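Local coordinates for propionate kinase (Francisella tularensis subsp. tularensis, PDB 3KHY), which probably catalyses the reversible transfer of a phosphate group from ATP to acetate or propionate, with magnesium as cofactor, as a homodimeric acetokinase-family enzyme, at residues 241-244 against 245-249; 158-161 against 162-166; 18-21 against 22-25; 344-347 against 348-351. All coordinates share one frame; numbering follows the deposited sequence. Where two conformers were deposited one is given.

Overall arrangement
The four contacts are local ones, met along the chain in the order contact 3, contact 2, contact 1, contact 4. Contact 3 turns the chain between strands 14-20 and 25-33 of the eight-stranded mixed sheet. Contacts 2 and 1 lie on helices 160-164 and 241-249, with centres about 25 Å apart and nearest atoms about 13 Å apart; both touch the second subunit and so belong to the dimer interface. Contact 4 starts the short helix 347-351, with its centre about 32 Å from that of contact 3. Contact 3 lies about 51 Å from contact 1, centre to centre, across the chain's middle, so the dimer surface is remote from this hairpin.

Contact 1 (241-244 against 245-249); sequences IFAY and ISDNL
Four successive i to i+4 backbone bonds, I245 N to I241 O through N248 N to Y244 O, wind 241-249 into an alpha-helix, the first of them 3.0 Å long and the last more bent. The carbonyl of Y244 takes a second donor: N248 ND2 reaches Y244 O at 2.8 Å, in the carbonyl plane and on a lone pair, with an N-H...O angle of 153°. Asparagine suits this place because its short amide can fold back on the preceding turn; CG stands beside its own backbone N (chi1 -64°). The same nitrogen lies over one face of the Y244 ring, toward the rim, with ND2 3.5 Å from Y244 CD2, the ring and amide planes 39° apart. One amide group thus meets both a carbonyl and an aromatic ring. Y244 CD1 also packs 4.3 Å from I245 CG1. A243 has a small side chain, suited to its packing on T257 of the second subunit. Bulky apolar I245 and F242 face helix 253-262, I245 against M259 and F242 against I256, T257 and L260. Across the dimer, F242 stacks its ring on F242 of the second subunit, while Y244 packs on I168 of that subunit. This is an amphipathic alpha-helix of a homodimer interface, apolar side chains turned to helix 253-262 and to the second subunit, D247 and N248 exposed.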
loop_
_atom_site.group_PDB
_atom_site.type_symbol
_atom_site.label_atom_id
_atom_site.label_comp_id
_atom_site.label_asym_id
_atom_site.label_seq_id
_atom_site.Cartn_x
_atom_site.Cartn_y
_atom_site.Cartn_z
ATOM N N ILE A 241 1.651 -6.337 -10.663
ATOM C CA ILE A 241 2.809 -6.163 -11.529
ATOM C C ILE A 241 3.526 -7.491 -11.787
ATOM O O ILE A 241 4.218 -7.630 -12.790
ATOM C CB ILE A 241 3.810 -5.077 -11.032
ATOM C CG1 ILE A 241 4.341 -5.390 -9.636
ATOM C CG2 ILE A 241 3.163 -3.696 -11.045
ATOM C CD1 ILE A 241 5.597 -6.222 -9.637
ATOM N N PHE A 242 3.350 -8.465 -10.896
ATOM C CA PHE A 242 4.036 -9.738 -11.065
ATOM C C PHE A 242 3.497 -10.478 -12.287
ATOM O O PHE A 242 4.264 -10.899 -13.146
ATOM C CB PHE A 242 3.957 -10.594 -9.804
ATOM C CG PHE A 242 4.965 -10.199 -8.748
ATOM C CD1 PHE A 242 6.144 -10.907 -8.590
ATOM C CD2 PHE A 242 4.742 -9.101 -7.941
ATOM C CE1 PHE A 242 7.084 -10.527 -7.616
ATOM C CE2 PHE A 242 5.678 -8.720 -6.966
ATOM C CZ PHE A 242 6.842 -9.439 -6.811
ATOM N N ALA A 243 2.176 -10.601 -12.379
ATOM C CA ALA A 243 1.563 -11.285 -13.520
ATOM C C ALA A 243 1.825 -10.515 -14.809
ATOM O O ALA A 243 2.062 -11.102 -15.866
ATOM C CB ALA A 243 0.052 -11.491 -13.297
ATOM N N TYR A 244 1.790 -9.190 -14.725
ATOM C CA TYR A 244 2.051 -8.393 -15.906
ATOM C C TYR A 244 3.453 -8.654 -16.477
ATOM O O TYR A 244 3.617 -8.954 -17.660
ATOM C CB TYR A 244 1.848 -6.905 -15.628
ATOM C CG TYR A 244 2.093 -6.081 -16.869
ATOM C CD1 TYR A 244 3.349 -5.573 -17.148
ATOM C CD2 TYR A 244 1.072 -5.854 -17.781
ATOM C CE1 TYR A 244 3.575 -4.835 -18.292
ATOM C CE2 TYR A 244 1.289 -5.120 -18.923
ATOM C CZ TYR A 244 2.537 -4.612 -19.173
ATOM O OH TYR A 244 2.747 -3.884 -20.318
ATOM N N ILE A 245 4.464 -8.562 -15.632
ATOM C CA ILE A 245 5.830 -8.799 -16.091
ATOM C C ILE A 245 6.078 -10.252 -16.498
ATOM O O ILE A 245 6.653 -10.517 -17.547
ATOM C CB ILE A 245 6.854 -8.344 -15.039
ATOM C CG1 ILE A 245 6.775 -6.816 -14.887
ATOM C CG2 ILE A 245 8.262 -8.791 -15.437
ATOM C CD1 ILE A 245 7.649 -6.261 -13.783
ATOM N N SER A 246 5.618 -11.186 -15.670
ATOM C CA SER A 246 5.754 -12.613 -15.946
ATOM C C SER A 246 5.071 -12.986 -17.263
ATOM O O SER A 246 5.661 -13.653 -18.115
ATOM C CB SER A 246 5.165 -13.437 -14.792
ATOM O OG SER A 246 5.090 -14.814 -15.130
ATOM N N ASP A 247 3.833 -12.535 -17.435
ATOM C CA ASP A 247 3.051 -12.886 -18.617
ATOM C C ASP A 247 3.526 -12.186 -19.887
ATOM O O ASP A 247 3.425 -12.746 -20.975
ATOM C CB ASP A 247 1.566 -12.595 -18.394
ATOM C CG ASP A 247 0.907 -13.591 -17.451
ATOM O OD1 ASP A 247 1.410 -14.731 -17.323
ATOM O OD2 ASP A 247 -0.117 -13.232 -16.840
ATOM N N ASN A 248 4.047 -10.969 -19.760
ATOM C CA ASN A 248 4.374 -10.189 -20.952
ATOM C C ASN A 248 5.859 -10.112 -21.309
ATOM O O ASN A 248 6.219 -10.041 -22.486
ATOM C CB ASN A 248 3.738 -8.802 -20.867
ATOM C CG ASN A 248 2.226 -8.873 -20.864
ATOM O OD1 ASN A 248 1.605 -9.073 -21.910
ATOM N ND2 ASN A 248 1.625 -8.751 -19.681
ATOM N N LEU A 249 6.715 -10.147 -20.292
ATOM C CA LEU A 249 8.156 -10.089 -20.487
ATOM C C LEU A 249 8.825 -11.426 -20.176
ATOM O O LEU A 249 9.970 -11.649 -20.551
ATOM C CB LEU A 249 8.766 -9.001 -19.604
ATOM C CG LEU A 249 8.522 -7.535 -19.966
ATOM C CD1 LEU A 249 7.045 -7.200 -20.037
ATOM C CD2 LEU A 249 9.217 -6.643 -18.954
#

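Contact 2 (158-161 against 162-166); sequences IPYE and LTHKH
Y160 and H164 meet one helical turn apart, with the imidazole CD2 over the centre of one face of the phenol ring and 3.3 Å from Y160 CE2. The planes are inclined at 37° and the centroids lie 4.2 Å apart, so the pair is oblique. Tyrosine offers a broad face and histidine a compact ring that can reach it; CG of Y160 lies opposite its own backbone N across the CA-CB bond (chi1 -178°), which sets the ring alongside H164, whereas CG of H164 stands beside its own N (chi1 -60°). On its other face the H164 ring is backed by the methyl CG2 of neighbouring T163. E161 and K165 run side by side, E161 CG 3.8 Å from K165 CB, but their charged ends stay beyond salt-bridge distance. At the start of the helix apolar chains take over: I158 CD1 lies 4.0 Å from L162 CB, and the P159 ring packs beside L162 CD1. A water links I158 O to T163 OG1, which it meets at 2.6 Å, tying the loop before the helix to its first turn. The backbone behind is held by T163 N to P159 O and by H164 N to Y160 O, the latter 3.0 Å long, while E161 O receives H166 N and, weakly, K165 N. Proline at the N-cap, where no helical carbonyl needs its N-H, opens a short alpha-helix of the dimer interface, with L162 packing on M259 and P159 on S264 of the second subunit.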
loop_
_atom_site.group_PDB
_atom_site.type_symbol
_atom_site.label_atom_id
_atom_site.label_comp_id
_atom_site.label_asym_id
_atom_site.label_seq_id
_atom_site.Cartn_x
_atom_site.Cartn_y
_atom_site.Cartn_z
ATOM N N ILE A 158 -6.365 -11.646 3.177
ATOM C CA ILE A 158 -6.031 -12.845 2.413
ATOM C C ILE A 158 -6.606 -14.063 3.142
ATOM O O ILE A 158 -7.149 -13.921 4.248
ATOM C CB ILE A 158 -4.500 -13.018 2.286
ATOM C CG1 ILE A 158 -3.849 -13.168 3.663
ATOM C CG2 ILE A 158 -3.885 -11.876 1.484
ATOM C CD1 ILE A 158 -2.299 -13.198 3.622
ATOM N N PRO A 159 -6.504 -15.259 2.531
ATOM C CA PRO A 159 -7.054 -16.459 3.179
ATOM C C PRO A 159 -6.520 -16.664 4.595
ATOM O O PRO A 159 -5.328 -16.505 4.846
ATOM C CB PRO A 159 -6.584 -17.600 2.267
ATOM C CG PRO A 159 -6.513 -16.965 0.905
ATOM C CD PRO A 159 -6.053 -15.528 1.152
ATOM N N TYR A 160 -7.418 -17.005 5.508
ATOM C CA TYR A 160 -7.068 -17.343 6.889
ATOM C C TYR A 160 -5.812 -18.218 7.000
ATOM O O TYR A 160 -4.932 -17.960 7.820
ATOM C CB TYR A 160 -8.256 -18.067 7.548
ATOM C CG TYR A 160 -8.025 -18.423 8.995
ATOM C CD1 TYR A 160 -7.348 -19.586 9.348
ATOM C CD2 TYR A 160 -8.482 -17.592 10.012
ATOM C CE1 TYR A 160 -7.131 -19.904 10.678
ATOM C CE2 TYR A 160 -8.275 -17.906 11.340
ATOM C CZ TYR A 160 -7.597 -19.059 11.667
ATOM O OH TYR A 160 -7.395 -19.360 12.991
ATOM N N GLU A 161 -5.732 -19.260 6.182
ATOM C CA GLU A 161 -4.617 -20.203 6.269
ATOM C C GLU A 161 -3.262 -19.583 5.944
ATOM O O GLU A 161 -2.253 -19.961 6.529
ATOM C CB GLU A 161 -4.853 -21.400 5.354
ATOM C CG GLU A 161 -3.744 -22.426 5.416
ATOM C CD GLU A 161 -4.173 -23.766 4.853
ATOM O OE1 GLU A 161 -4.562 -24.647 5.653
ATOM O OE2 GLU A 161 -4.127 -23.932 3.614
ATOM N N LEU A 162 -3.235 -18.651 4.997
ATOM C CA LEU A 162 -1.988 -17.973 4.662
ATOM C C LEU A 162 -1.529 -17.072 5.809
ATOM O O LEU A 162 -0.343 -17.004 6.132
ATOM C CB LEU A 162 -2.143 -17.182 3.367
ATOM C CG LEU A 162 -2.284 -18.076 2.130
ATOM C CD1 LEU A 162 -2.481 -17.224 0.899
ATOM C CD2 LEU A 162 -1.033 -18.930 1.979
ATOM N N THR A 163 -2.485 -16.390 6.423
ATOM C CA THR A 163 -2.217 -15.541 7.576
ATOM C C THR A 163 -1.651 -16.340 8.745
ATOM O O THR A 163 -0.633 -15.966 9.326
ATOM C CB THR A 163 -3.502 -14.829 8.024
ATOM O OG1 THR A 163 -3.961 -13.996 6.958
ATOM C CG2 THR A 163 -3.262 -13.979 9.281
ATOM N N HIS A 164 -2.308 -17.451 9.071
ATOM C CA HIS A 164 -2.027 -18.163 10.318
ATOM C C HIS A 164 -1.093 -19.371 10.189
ATOM O O HIS A 164 -0.097 -19.456 10.897
ATOM C CB HIS A 164 -3.339 -18.516 11.025
ATOM C CG HIS A 164 -4.160 -17.310 11.362
ATOM N ND1 HIS A 164 -3.853 -16.475 12.415
ATOM C CD2 HIS A 164 -5.244 -16.770 10.757
ATOM C CE1 HIS A 164 -4.731 -15.490 12.464
ATOM N NE2 HIS A 164 -5.583 -15.641 11.464
ATOM N N LYS A 165 -1.387 -20.292 9.282
ATOM C CA LYS A 165 -0.480 -21.422 9.101
ATOM C C LYS A 165 0.870 -20.942 8.576
ATOM O O LYS A 165 1.915 -21.413 9.008
ATOM C CB LYS A 165 -1.078 -22.458 8.147
ATOM C CG LYS A 165 -0.232 -23.715 7.984
ATOM C CD LYS A 165 -0.975 -24.732 7.136
ATOM C CE LYS A 165 -0.127 -25.964 6.874
ATOM N NZ LYS A 165 -0.878 -26.975 6.071
ATOM N N HIS A 166 0.847 -19.981 7.657
ATOM C CA HIS A 166 2.080 -19.585 6.989
ATOM C C HIS A 166 2.623 -18.230 7.439
ATOM O O HIS A 166 3.620 -17.748 6.904
ATOM C CB HIS A 166 1.916 -19.672 5.466
ATOM C CG HIS A 166 1.586 -21.053 4.985
ATOM N ND1 HIS A 166 0.330 -21.411 4.535
ATOM C CD2 HIS A 166 2.337 -22.178 4.929
ATOM C CE1 HIS A 166 0.330 -22.687 4.195
ATOM N NE2 HIS A 166 1.534 -23.177 4.426
HETATM O O HOH W 1 -6.574 -13.827 6.899
#

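Contact 3 (18-21 against 22-25)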
loop_
_atom_site.group_PDB
_atom_site.type_symbol
_atom_site.label_atom_id
_atom_site.label_comp_id
_atom_site.label_asym_id
_atom_site.label_seq_id
_atom_site.Cartn_x
_atom_site.Cartn_y
_atom_site.Cartn_z
ATOM N N LEU A 18 31.775 -1.416 20.032
ATOM C CA LEU A 18 32.008 -1.613 21.450
ATOM C C LEU A 18 31.418 -0.422 22.179
ATOM O O LEU A 18 31.871 0.709 21.998
ATOM C CB LEU A 18 33.505 -1.681 21.708
ATOM C CG LEU A 18 33.943 -2.282 23.037
ATOM C CD1 LEU A 18 33.255 -3.625 23.269
ATOM C CD2 LEU A 18 35.455 -2.433 23.029
ATOM N N ILE A 19 30.405 -0.668 22.999
ATOM C CA ILE A 19 29.629 0.420 23.568
ATOM C C ILE A 19 29.560 0.324 25.090
ATOM O O ILE A 19 29.428 -0.760 25.644
ATOM C CB ILE A 19 28.214 0.436 22.951
ATOM C CG1 ILE A 19 28.318 0.767 21.462
ATOM C CG2 ILE A 19 27.290 1.435 23.664
ATOM C CD1 ILE A 19 27.043 0.552 20.711
ATOM N N ASN A 20 29.682 1.464 25.757
ATOM C CA ASN A 20 29.466 1.531 27.194
ATOM C C ASN A 20 28.049 1.999 27.435
ATOM O O ASN A 20 27.730 3.165 27.188
ATOM C CB ASN A 20 30.469 2.486 27.849
ATOM C CG ASN A 20 30.323 2.537 29.361
ATOM O OD1 ASN A 20 29.224 2.718 29.884
ATOM N ND2 ASN A 20 31.437 2.376 30.071
ATOM N N PRO A 21 27.187 1.088 27.911
ATOM C CA PRO A 21 25.747 1.339 28.053
ATOM C C PRO A 21 25.440 2.427 29.077
ATOM O O PRO A 21 24.398 3.074 29.001
ATOM C CB PRO A 21 25.196 0.000 28.563
ATOM C CG PRO A 21 26.288 -0.993 28.371
ATOM C CD PRO A 21 27.568 -0.238 28.424
ATOM N N HIS A 22 26.350 2.634 30.019
ATOM C CA HIS A 22 26.115 3.577 31.103
ATOM C C HIS A 22 26.479 5.010 30.722
ATOM O O HIS A 22 25.821 5.959 31.148
ATOM C CB HIS A 22 26.868 3.126 32.354
ATOM C CG HIS A 22 26.664 1.679 32.678
ATOM N ND1 HIS A 22 27.618 0.718 32.424
ATOM C CD2 HIS A 22 25.601 1.026 33.205
ATOM C CE1 HIS A 22 27.158 -0.463 32.798
ATOM N NE2 HIS A 22 25.937 -0.302 33.275
ATOM N N THR A 23 27.519 5.162 29.910
ATOM C CA THR A 23 27.930 6.480 29.442
ATOM C C THR A 23 27.369 6.758 28.053
ATOM O O THR A 23 27.397 7.894 27.580
ATOM C CB THR A 23 29.460 6.608 29.385
ATOM O OG1 THR A 23 29.981 5.671 28.437
ATOM C CG2 THR A 23 30.067 6.329 30.749
ATOM N N SER A 24 26.871 5.706 27.407
ATOM C CA SER A 24 26.303 5.802 26.059
ATOM C C SER A 24 27.368 5.991 24.989
ATOM O O SER A 24 27.049 6.284 23.840
ATOM C CB SER A 24 25.281 6.936 25.961
ATOM O OG SER A 24 24.148 6.676 26.770
ATOM N N GLN A 25 28.631 5.816 25.359
ATOM C CA GLN A 25 29.720 6.098 24.430
ATOM C C GLN A 25 30.118 4.899 23.587
ATOM O O GLN A 25 30.288 3.784 24.088
ATOM C CB GLN A 25 30.942 6.659 25.162
ATOM C CG GLN A 25 30.781 8.112 25.577
ATOM C CD GLN A 25 31.939 8.603 26.421
ATOM O OE1 GLN A 25 33.043 8.055 26.356
ATOM N NE2 GLN A 25 31.695 9.638 27.221
HETATM O O HOH W 2 22.560 4.043 27.798
#
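A tight turn joins strands 14-20 and 25-33 into a beta-hairpin, and the side chain of N20 binds it from within. Its amide oxygen accepts two backbone N-H groups: H22 N at 2.9 Å from N20 OD1, lying in the carbonyl plane but with a bent bond, and T23 N at 3.0 Å from N20 OD1, well above that plane, with an N-H...O angle of 155°. Asparagine fits here because its short side chain, with CG anti to the backbone N (chi1 -177°), brings OD1 within bonding distance of the N-H groups two and three residues on. Bonding of a side-chain oxygen to the N-H two residues on is the mark of an Asx turn. T23 crosses the N20 side chain at about a right angle, its OG1 3.3 Å from N20 CG, and its hydroxyl weakly accepts the N-H of Q25. P21, whose ring restricts phi, favours the bend, and the left-handed backbone of S24 turns the chain back towards strand 25-33. At the base of the turn N20 N donates to Q25 O at 2.9 Å, almost straight at 172°. S24 N also reaches N20 O, but weakly. Around this turn the hairpin is embedded in the sheet: the backbone of I19 bonds to I4 of strand 3-9, and that of L18 to L27 and V28 of strand 25-33. P21 packs on I4, and I19 on L374 and A377 of helix 372-382.

Contact 4 (344-347 against 348-351); sequences MIDH and QKNS
D346 OD1 grips the start of helix 347-351 by accepting K349 N at 2.9 Å, a nearly straight bond at 175° made on the anti side of the carboxylate. It is an N-cap: D346 stands just before the helix, and its side-chain oxygen supplies an acceptor for K349 N, one of the first-turn N-H groups that have no carbonyl a turn earlier. An aspartate does this well because one methylene sets the carboxylate in front of the turn; CG is anti to its own N (chi1 177°), which swings OD1 towards K349. The backbone of D346 adds an ordinary helical bond, its O accepting N350 N at 2.9 Å. K349 runs back over the aspartate, its CG 3.4 Å from D346 OD1, but K349 NZ stops 4.2 Å from D346 OD2, too far for a salt bridge. A water spans that gap, donating to D346 OD2 at 2.7 Å and accepting weakly from K349 NZ. I345 CD1 touches the N350 amide, 3.6 Å from N350 CG; isoleucine suits because its apolar chain also packs on I335 of helix 328-337. H347, with I345 CG2 over one face of its ring, meets a second water at the ring edge, and N350 ND2 donates to that water at 2.8 Å. N350 OD1 bonds R331 and its ND2 the carbonyl of A328, both of helix 328-337, so the amide joins two helices. A carboxylate at the positive end of the helix dipole should favour its ionised form, and the lysine, reached through water, probably adds to that.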
loop_
_atom_site.group_PDB
_atom_site.type_symbol
_atom_site.label_atom_id
_atom_site.label_comp_id
_atom_site.label_asym_id
_atom_site.label_seq_id
_atom_site.Cartn_x
_atom_site.Cartn_y
_atom_site.Cartn_z
HETATM N N MSE A 344 4.409 23.283 9.282
HETATM C CA MSE A 344 5.150 24.384 8.663
HETATM C C MSE A 344 6.558 24.379 9.197
HETATM O O MSE A 344 6.760 24.314 10.412
HETATM C CB MSE A 344 4.520 25.734 9.007
HETATM C CG MSE A 344 3.065 25.861 8.575
HETATM SE SE MSE A 344 2.935 26.096 6.638
HETATM C CE MSE A 344 4.321 27.461 6.411
ATOM N N ILE A 345 7.527 24.499 8.298
ATOM C CA ILE A 345 8.921 24.405 8.687
ATOM C C ILE A 345 9.490 25.787 8.958
ATOM O O ILE A 345 9.011 26.778 8.405
ATOM C CB ILE A 345 9.736 23.708 7.583
ATOM C CG1 ILE A 345 10.780 22.765 8.199
ATOM C CG2 ILE A 345 10.325 24.736 6.614
ATOM C CD1 ILE A 345 11.374 21.796 7.222
ATOM N N ASP A 346 10.487 25.857 9.839
ATOM C CA ASP A 346 11.274 27.077 10.024
ATOM C C ASP A 346 12.601 26.859 9.309
ATOM O O ASP A 346 13.355 25.937 9.643
ATOM C CB ASP A 346 11.521 27.358 11.509
ATOM C CG ASP A 346 12.396 28.588 11.732
ATOM O OD1 ASP A 346 13.616 28.519 11.457
ATOM O OD2 ASP A 346 11.862 29.627 12.178
ATOM N N HIS A 347 12.891 27.690 8.317
ATOM C CA HIS A 347 14.024 27.406 7.446
ATOM C C HIS A 347 15.389 27.434 8.131
ATOM O O HIS A 347 16.221 26.571 7.879
ATOM C CB HIS A 347 13.981 28.282 6.191
ATOM C CG HIS A 347 12.825 27.956 5.295
ATOM N ND1 HIS A 347 12.715 26.748 4.640
ATOM C CD2 HIS A 347 11.712 28.660 4.975
ATOM C CE1 HIS A 347 11.592 26.729 3.942
ATOM N NE2 HIS A 347 10.965 27.877 4.126
ATOM N N GLN A 348 15.616 28.409 9.008
ATOM C CA GLN A 348 16.915 28.516 9.665
ATOM C C GLN A 348 17.120 27.352 10.655
ATOM O O GLN A 348 18.199 26.767 10.726
ATOM C CB GLN A 348 17.081 29.908 10.311
ATOM C CG GLN A 348 18.372 30.120 11.103
ATOM C CD GLN A 348 19.626 30.185 10.227
ATOM O OE1 GLN A 348 19.546 30.402 9.014
ATOM N NE2 GLN A 348 20.795 30.003 10.850
ATOM N N LYS A 349 16.086 26.991 11.403
ATOM C CA LYS A 349 16.180 25.821 12.278
ATOM C C LYS A 349 16.400 24.554 11.462
ATOM O O LYS A 349 17.228 23.717 11.809
ATOM C CB LYS A 349 14.936 25.698 13.172
ATOM C CG LYS A 349 14.836 26.851 14.174
ATOM C CD LYS A 349 13.443 27.044 14.782
ATOM C CE LYS A 349 13.460 28.223 15.789
ATOM N NZ LYS A 349 12.103 28.682 16.264
ATOM N N ASN A 350 15.670 24.418 10.360
ATOM C CA ASN A 350 15.867 23.275 9.475
ATOM C C ASN A 350 17.311 23.224 8.960
ATOM O O ASN A 350 17.920 22.156 8.893
ATOM C CB ASN A 350 14.873 23.321 8.304
ATOM C CG ASN A 350 14.914 22.073 7.454
ATOM O OD1 ASN A 350 15.082 20.963 7.971
ATOM N ND2 ASN A 350 14.744 22.240 6.139
ATOM N N SER A 351 17.869 24.382 8.626
ATOM C CA SER A 351 19.197 24.425 8.018
ATOM C C SER A 351 20.257 23.837 8.936
ATOM O O SER A 351 21.254 23.291 8.470
ATOM C CB SER A 351 19.583 25.858 7.613
ATOM O OG SER A 351 19.888 26.636 8.759
HETATM O O HOH W 3 9.855 29.666 13.915
HETATM O O HOH W 4 14.565 24.683 4.860
#